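Local coordinates for monosaccharide ABC transporter substrate-binding protein, CUT2 family (PDB 4YHS) that probably binds a monosaccharide or related small solute in the periplasm and delivers it to an ABC transporter of the CUT2 family, at residues V50-A55 / A306-V311; I142-L147 / P154-K159. All blocks are in the same frame, centred on the assembly; numbering follows the deposited sequence.

Contact 1: V50-A55 / A306-V311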
loop_
_atom_site.group_PDB
_atom_site.type_symbol
_atom_site.label_atom_id
_atom_site.label_comp_id
_atom_site.label_asym_id
_atom_site.label_seq_id
_atom_site.Cartn_x
_atom_site.Cartn_y
_atom_site.Cartn_z
ATOM N N VAL A 50 6.881 3.512 -17.266
ATOM C CA VAL A 50 6.315 3.166 -18.562
ATOM C C VAL A 50 6.356 1.667 -18.812
ATOM O O VAL A 50 7.435 1.087 -18.927
ATOM C CB VAL A 50 7.077 3.888 -19.694
ATOM C CG1 VAL A 50 6.427 3.600 -21.015
ATOM C CG2 VAL A 50 7.101 5.384 -19.428
ATOM N N PRO A 51 5.191 1.029 -18.919
ATOM C CA PRO A 51 5.205 -0.406 -19.205
ATOM C C PRO A 51 5.345 -0.684 -20.696
ATOM O O PRO A 51 5.354 0.256 -21.536
ATOM C CB PRO A 51 3.843 -0.857 -18.685
ATOM C CG PRO A 51 2.952 0.291 -19.037
ATOM C CD PRO A 51 3.808 1.536 -18.840
ATOM N N LEU A 52 5.501 -1.965 -21.030
ATOM C CA LEU A 52 5.483 -2.406 -22.416
ATOM C C LEU A 52 4.105 -2.227 -23.023
ATOM O O LEU A 52 3.098 -2.263 -22.308
ATOM C CB LEU A 52 5.899 -3.875 -22.528
ATOM C CG LEU A 52 7.304 -4.259 -22.065
ATOM C CD1 LEU A 52 7.462 -5.778 -22.073
ATOM C CD2 LEU A 52 8.389 -3.598 -22.919
ATOM N N GLU A 53 4.062 -2.034 -24.345
ATOM C CA GLU A 53 2.796 -2.014 -25.065
ATOM C C GLU A 53 2.131 -3.387 -25.107
ATOM O O GLU A 53 0.923 -3.502 -24.887
ATOM C CB GLU A 53 3.008 -1.478 -26.500
ATOM C CG GLU A 53 3.163 0.038 -26.535
ATOM C CD GLU A 53 1.974 0.755 -25.901
ATOM O OE1 GLU A 53 0.889 0.750 -26.519
ATOM O OE2 GLU A 53 2.113 1.297 -24.776
ATOM N N LYS A 54 2.928 -4.419 -25.371
ATOM C CA LYS A 54 2.444 -5.794 -25.466
ATOM C C LYS A 54 3.550 -6.776 -25.114
ATOM O O LYS A 54 4.730 -6.472 -25.307
ATOM C CB LYS A 54 1.951 -6.109 -26.888
ATOM C CG LYS A 54 0.490 -5.756 -27.172
ATOM C CD LYS A 54 -0.476 -6.625 -26.384
ATOM C CE LYS A 54 -1.916 -6.339 -26.757
ATOM N NZ LYS A 54 -2.846 -7.266 -26.053
ATOM N N ALA A 55 3.172 -7.955 -24.624
ATOM C CA ALA A 55 4.097 -9.078 -24.548
ATOM C C ALA A 55 4.269 -9.683 -25.931
ATOM O O ALA A 55 3.390 -9.553 -26.782
ATOM C CB ALA A 55 3.594 -10.126 -23.578
ATOM N N ALA A 306 4.336 -5.174 -11.228
ATOM C CA ALA A 306 4.887 -6.523 -11.043
ATOM C C ALA A 306 4.734 -7.377 -12.301
ATOM O O ALA A 306 5.641 -8.097 -12.689
ATOM C CB ALA A 306 4.199 -7.219 -9.878
ATOM N N VAL A 307 3.569 -7.297 -12.931
ATOM C CA VAL A 307 3.337 -8.036 -14.155
ATOM C C VAL A 307 4.249 -7.515 -15.260
ATOM O O VAL A 307 4.908 -8.309 -15.951
ATOM C CB VAL A 307 1.867 -7.951 -14.607
ATOM C CG1 VAL A 307 1.663 -8.532 -16.031
ATOM C CG2 VAL A 307 0.979 -8.678 -13.612
ATOM N N ASP A 308 4.300 -6.193 -15.432
ATOM C CA ASP A 308 5.175 -5.610 -16.452
ATOM C C ASP A 308 6.640 -5.984 -16.244
ATOM O O ASP A 308 7.346 -6.362 -17.188
ATOM C CB ASP A 308 5.056 -4.088 -16.481
ATOM C CG ASP A 308 5.832 -3.471 -17.644
ATOM O OD1 ASP A 308 5.554 -3.851 -18.795
ATOM O OD2 ASP A 308 6.725 -2.620 -17.425
ATOM N N GLN A 309 7.096 -5.890 -15.002
ATOM C CA GLN A 309 8.435 -6.307 -14.659
ATOM C C GLN A 309 8.707 -7.779 -15.069
ATOM O O GLN A 309 9.749 -8.095 -15.663
ATOM C CB GLN A 309 8.657 -6.143 -13.156
ATOM C CG GLN A 309 8.992 -4.719 -12.673
ATOM C CD GLN A 309 8.942 -4.624 -11.177
ATOM O OE1 GLN A 309 8.173 -5.342 -10.537
ATOM N NE2 GLN A 309 9.793 -3.787 -10.600
ATOM N N ALA A 310 7.789 -8.677 -14.720
ATOM C CA ALA A 310 7.964 -10.092 -15.027
ATOM C C ALA A 310 8.142 -10.287 -16.520
ATOM O O ALA A 310 9.036 -11.000 -16.959
ATOM C CB ALA A 310 6.794 -10.908 -14.544
ATOM N N VAL A 311 7.277 -9.646 -17.297
ATOM C CA VAL A 311 7.306 -9.801 -18.756
ATOM C C VAL A 311 8.630 -9.262 -19.306
ATOM O O VAL A 311 9.294 -9.919 -20.111
ATOM C CB VAL A 311 6.081 -9.099 -19.393
ATOM C CG1 VAL A 311 6.181 -9.073 -20.929
ATOM C CG2 VAL A 311 4.773 -9.831 -18.941
#

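Contact 2: I142-L147 / P154-K159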
loop_
_atom_site.group_PDB
_atom_site.type_symbol
_atom_site.label_atom_id
_atom_site.label_comp_id
_atom_site.label_asym_id
_atom_site.label_seq_id
_atom_site.Cartn_x
_atom_site.Cartn_y
_atom_site.Cartn_z
ATOM N N ILE A 142 13.576 -19.368 -13.084
ATOM C CA ILE A 142 12.281 -18.703 -13.074
ATOM C C ILE A 142 12.351 -17.371 -12.291
ATOM O O ILE A 142 12.669 -17.378 -11.106
ATOM C CB ILE A 142 11.220 -19.630 -12.456
ATOM C CG1 ILE A 142 11.024 -20.883 -13.343
ATOM C CG2 ILE A 142 9.900 -18.884 -12.268
ATOM C CD1 ILE A 142 10.196 -21.964 -12.696
ATOM N N PRO A 143 12.053 -16.237 -12.948
ATOM C CA PRO A 143 12.111 -14.956 -12.230
ATOM C C PRO A 143 11.078 -14.897 -11.112
ATOM O O PRO A 143 9.946 -15.366 -11.308
ATOM C CB PRO A 143 11.787 -13.920 -13.310
ATOM C CG PRO A 143 11.986 -14.596 -14.594
ATOM C CD PRO A 143 11.738 -16.046 -14.373
ATOM N N VAL A 144 11.453 -14.313 -9.976
ATOM C CA VAL A 144 10.536 -14.160 -8.852
ATOM C C VAL A 144 10.429 -12.666 -8.550
ATOM O O VAL A 144 11.433 -11.994 -8.286
ATOM C CB VAL A 144 11.002 -14.942 -7.601
ATOM C CG1 VAL A 144 10.007 -14.778 -6.477
ATOM C CG2 VAL A 144 11.195 -16.437 -7.939
ATOM N N ILE A 145 9.196 -12.168 -8.564
ATOM C CA ILE A 145 8.904 -10.755 -8.298
ATOM C C ILE A 145 8.284 -10.573 -6.905
ATOM O O ILE A 145 7.300 -11.235 -6.564
ATOM C CB ILE A 145 7.908 -10.200 -9.329
ATOM C CG1 ILE A 145 8.316 -10.544 -10.750
ATOM C CG2 ILE A 145 7.747 -8.709 -9.170
ATOM C CD1 ILE A 145 9.612 -10.014 -11.150
ATOM N N ASP A 146 8.852 -9.654 -6.135
ATOM C CA ASP A 146 8.403 -9.292 -4.799
ATOM C C ASP A 146 7.339 -8.186 -4.885
ATOM O O ASP A 146 7.651 -7.029 -5.184
ATOM C CB ASP A 146 9.647 -8.847 -3.999
ATOM C CG ASP A 146 9.358 -8.430 -2.584
ATOM O OD1 ASP A 146 8.186 -8.484 -2.112
ATOM O OD2 ASP A 146 10.369 -8.047 -1.947
ATOM N N LEU A 147 6.091 -8.543 -4.580
ATOM C CA LEU A 147 4.930 -7.643 -4.745
ATOM C C LEU A 147 4.376 -7.218 -3.388
ATOM O O LEU A 147 4.027 -8.069 -2.548
ATOM C CB LEU A 147 3.839 -8.324 -5.583
ATOM C CG LEU A 147 2.463 -7.630 -5.699
ATOM C CD1 LEU A 147 2.522 -6.288 -6.399
ATOM C CD2 LEU A 147 1.471 -8.530 -6.441
ATOM N N PRO A 154 17.717 -12.946 -1.341
ATOM C CA PRO A 154 18.554 -12.343 -2.390
ATOM C C PRO A 154 18.236 -12.803 -3.804
ATOM O O PRO A 154 18.761 -12.222 -4.749
ATOM C CB PRO A 154 19.955 -12.806 -2.003
ATOM C CG PRO A 154 19.735 -14.086 -1.337
ATOM C CD PRO A 154 18.496 -13.903 -0.526
ATOM N N ASP A 155 17.413 -13.843 -3.946
ATOM C CA ASP A 155 17.057 -14.373 -5.262
ATOM C C ASP A 155 15.789 -13.770 -5.896
ATOM O O ASP A 155 15.172 -14.353 -6.791
ATOM C CB ASP A 155 16.910 -15.885 -5.144
ATOM C CG ASP A 155 18.247 -16.582 -5.090
ATOM O OD1 ASP A 155 19.097 -16.277 -5.960
ATOM O OD2 ASP A 155 18.439 -17.403 -4.168
ATOM N N ILE A 156 15.421 -12.587 -5.435
ATOM C CA ILE A 156 14.323 -11.831 -6.002
ATOM C C ILE A 156 14.826 -11.045 -7.222
ATOM O O ILE A 156 15.884 -10.408 -7.156
ATOM C CB ILE A 156 13.749 -10.889 -4.940
ATOM C CG1 ILE A 156 12.965 -11.692 -3.900
ATOM C CG2 ILE A 156 12.906 -9.786 -5.548
ATOM C CD1 ILE A 156 11.746 -12.382 -4.435
ATOM N N ALA A 157 14.088 -11.072 -8.329
ATOM C CA ALA A 157 14.527 -10.351 -9.537
ATOM C C ALA A 157 14.135 -8.875 -9.515
ATOM O O ALA A 157 14.820 -8.051 -10.121
ATOM C CB ALA A 157 13.962 -11.032 -10.812
ATOM N N ALA A 158 13.006 -8.553 -8.877
ATOM C CA ALA A 158 12.480 -7.181 -8.884
ATOM C C ALA A 158 11.515 -7.001 -7.730
ATOM O O ALA A 158 10.897 -7.967 -7.308
ATOM C CB ALA A 158 11.752 -6.853 -10.173
ATOM N N LYS A 159 11.394 -5.752 -7.263
ATOM C CA LYS A 159 10.403 -5.367 -6.266
ATOM C C LYS A 159 9.425 -4.353 -6.835
ATOM O O LYS A 159 9.809 -3.425 -7.560
ATOM C CB LYS A 159 11.081 -4.795 -5.023
ATOM C CG LYS A 159 12.000 -5.774 -4.288
ATOM C CD LYS A 159 12.742 -5.122 -3.140
ATOM C CE LYS A 159 13.633 -6.140 -2.439
ATOM N NZ LYS A 159 12.827 -7.001 -1.534
HETATM O O HOH W 1 14.350 -14.303 -9.322
#

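Contact 1: V50-A55 / A306-V311
D308, on helix 299-314, reaches into the loop 50-55 and takes the backbone N-H of L52. This loop leads from strand 43-49 into strand 60-65 and packs here against a helix of the same lobe of the periplasmic binding protein fold. The aspartate side chain starts at CB, which lies 4.1 Å from CB of P51, the nearest atom of the loop. CG stands anti to the backbone N (chi1 -173°), which carries the carboxylate out from the helix and onto the proline, CG of D308 lying 3.4 Å from CB of P51. OD1 accepts from L52 N at 2.9 Å, a nearly straight bond with 169° at the hydrogen; the donor comes from the syn side but 33° out of the carboxylate plane. OD2 rests 3.2 Å from CA of P51 and turns to partners beyond the loop segment, a hydrogen bond from the hydroxyl of Y49 and a salt bridge to R312 one helical turn on.

Further along, the contact becomes apolar. CG1 of V311 is shared between two loop residues, with CD1 of L52 at 3.7 Å and CB of A55 at 3.8 Å. The leucine crosses the valine at a slant, its CB and CG beside OD1 of D308. R86, at the end of helix 71-87, donates to the carbonyl of L52, so this residue is held through both its N-H and its C=O.

Both carboxylate oxygens of the buried D308 are therefore used, and the guanidinium of R312, with the N-H and hydroxyl donors, would be expected to stabilise its negative charge.

Contact 2: I142-L147 / P154-K159
V144 and I156 meet at about a right angle, CG1 of the valine against CD1 of the isoleucine at 3.6 Å. The other branch of I156 fills the next hollow along the strand: CG2, anti to the backbone N, lodges 3.7 Å from CB of D146, so the isoleucine spans the two residues that flank I145. I145 itself faces the other way, and its CD1 lies 3.9 Å from CB of A158, whose small methyl accepts the longer side chain. The methyl of A157 comes up beside the ring of P143, CB to CB 4.4 Å, and I313 of helix 299-314 touches both residues.

The segments run into neighbouring parallel strands, 144-147 and 158-160, in the sheet of one lobe of the periplasmic binding protein fold. A157 N donates to V144 O at 2.8 Å, and D146 N to A158 O at 2.9 Å. On the same face as I156, K159 lays its chain across D146, CG of K159 lying 3.6 Å from OD2 of D146. It then bends at its last torsion (chi4 -79°) to set NZ of K159 2.7 Å from OD2 of D146 in a salt bridge. NZ also bonds the carbonyl of I151, whose N donates to the same OD2. With an alanine in place of K159, the D146 carboxylate would probably lose its charge partner and the I151 carbonyl its N-H donor. Where the chains diverge, a water bridges V144 N and D155 O.

Overall arrangement
Helix 299-314 connects the two contacts, whose centres lie about 15 Å apart on the same side of the chain's centre. One side of it meets the loop 50-55 in contact 1, while another packs on the strands of contact 2: A306 and Q309 touch I145, and NE2 of Q309 probably donates to the carbonyl of K159. Along the chain, contact 2 joins strands only a short loop apart and is nested within the long span closed by contact 1, which joins segments 251 residues apart. A late helix is thus bound both to the loop before strand 60-65 and to the mixed sheet, knitting early, middle and late parts of the sequence into one lobe.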